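Local coordinates for protein homocysteine S-methyltransferase (Escherichia coli, PDB 5DML) that transfers a methyl group from S-methylmethionine, or less efficiently from S-adenosylmethionine, to homocysteine to make methionine in a zinc-dependent reaction, at residues V223-N228 against G244-P249. Residues are numbered along the deposited sequence; the frame is centred on the assembly and turned at random.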
# COMPACT_ATOMS: atom_id res chain seq x y z
N VAL A 223 2.29 0.08 12.71
CA VAL A 223 3.50 0.87 12.93
C VAL A 223 3.54 2.20 12.16
O VAL A 223 4.51 2.97 12.29
CB VAL A 223 4.74 0.05 12.56
CG1 VAL A 223 4.81 -1.21 13.43
CG2 VAL A 223 4.70 -0.31 11.08
N ALA A 224 2.49 2.48 11.39
CA ALA A 224 2.33 3.76 10.70
C ALA A 224 0.93 3.86 10.12
O ALA A 224 0.26 2.86 9.89
CB ALA A 224 3.40 3.93 9.57
N LEU A 225 0.46 5.08 9.88
CA LEU A 225 -0.81 5.25 9.18
C LEU A 225 -0.85 6.56 8.40
O LEU A 225 -0.01 7.43 8.59
CB LEU A 225 -1.98 5.18 10.16
CG LEU A 225 -2.03 6.20 11.30
CD1 LEU A 225 -2.76 7.46 10.84
CD2 LEU A 225 -2.68 5.61 12.56
N GLY A 226 -1.85 6.71 7.53
CA GLY A 226 -2.00 7.92 6.76
C GLY A 226 -3.01 7.79 5.65
O GLY A 226 -4.05 7.18 5.84
N ILE A 227 -2.70 8.36 4.48
CA ILE A 227 -3.66 8.42 3.38
C ILE A 227 -3.05 8.07 2.02
O ILE A 227 -1.86 8.26 1.79
CB ILE A 227 -4.29 9.82 3.29
CG1 ILE A 227 -3.20 10.88 3.21
CG2 ILE A 227 -5.17 10.08 4.53
CD1 ILE A 227 -3.74 12.29 3.16
N ASN A 228 -3.88 7.56 1.11
CA ASN A 228 -3.42 7.17 -0.22
C ASN A 228 -4.56 7.11 -1.23
O ASN A 228 -5.72 6.99 -0.86
CB ASN A 228 -2.67 5.83 -0.16
CG ASN A 228 -3.60 4.65 0.04
OD1 ASN A 228 -4.19 4.47 1.11
ND2 ASN A 228 -3.72 3.81 -0.98
N GLY A 244 -2.08 15.85 14.51
CA GLY A 244 -2.50 16.35 15.78
C GLY A 244 -3.17 15.29 16.59
O GLY A 244 -3.61 15.58 17.66
N LEU A 245 -3.26 14.08 16.07
CA LEU A 245 -3.89 12.96 16.73
C LEU A 245 -2.93 11.86 17.06
O LEU A 245 -3.15 11.11 17.95
CB LEU A 245 -4.97 12.38 15.86
CG LEU A 245 -6.13 13.23 15.39
CD1 LEU A 245 -6.89 12.58 14.27
CD2 LEU A 245 -7.07 13.56 16.52
N THR A 246 -1.86 11.76 16.31
CA THR A 246 -0.87 10.71 16.51
C THR A 246 0.52 11.17 16.11
O THR A 246 0.65 12.01 15.22
CB THR A 246 -1.23 9.45 15.70
OG1 THR A 246 -0.21 8.47 15.87
CG2 THR A 246 -1.32 9.78 14.24
N VAL A 247 1.55 10.63 16.77
CA VAL A 247 2.92 10.81 16.32
C VAL A 247 3.48 9.50 15.77
O VAL A 247 4.69 9.31 15.72
CB VAL A 247 3.88 11.32 17.42
CG1 VAL A 247 3.57 12.76 17.78
CG2 VAL A 247 3.87 10.42 18.65
N LEU A 248 2.58 8.60 15.38
CA LEU A 248 3.00 7.48 14.55
C LEU A 248 3.56 8.09 13.26
O LEU A 248 3.14 9.18 12.86
CB LEU A 248 1.84 6.52 14.26
CG LEU A 248 1.51 5.40 15.27
CD1 LEU A 248 0.40 4.51 14.74
CD2 LEU A 248 2.74 4.54 15.63
N PRO A 249 4.52 7.41 12.62
CA PRO A 249 4.96 7.88 11.31
C PRO A 249 3.76 8.01 10.38
O PRO A 249 2.91 7.13 10.38
CB PRO A 249 5.92 6.78 10.85
CG PRO A 249 6.42 6.18 12.11
CD PRO A 249 5.28 6.23 13.07
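The nearest CA atoms across the two segments are those of A224 and P249, 4.9 Å apart. The chain of T246-P249 runs at 108° to that of V223-L225. One hydrogen bond joins the two. L225 N donates to P249 O over 3.2 Å, with an N-H...O angle of 153°. The ring of P249 lies by the start of the strand segment. Its CD is 3.4 Å from V223 O, and its CB packs against A224 CB. Further along, L225 and L248 cross at about a right angle and touch through their methyl ends, L225 CD2 to L248 CD1 at 3.9 Å. With CG opposite the carbonyl carbon (chi1 -86°), L248 brings CD1 to L225 and CD2 to 4.1 Å from V223 O. T246 and L248 are also tied by an ST turn, L248 N donating to T246 OG1 over 2.8 Å.

Residues 244-249 lie in the loop that leads from helix 235-242 into strand 250-253. Strand 222-228, this helix and the neighbouring parallel strand 250-253 form a beta-alpha-beta crossover of the TIM barrel. The contact joins its first strand to the loop that enters its second. L225 also packs on L242 of helix 235-242. The backbone of L225 is hydrogen-bonded to V251 of strand 250-253, and that of A224 to F193 of strand 191-197.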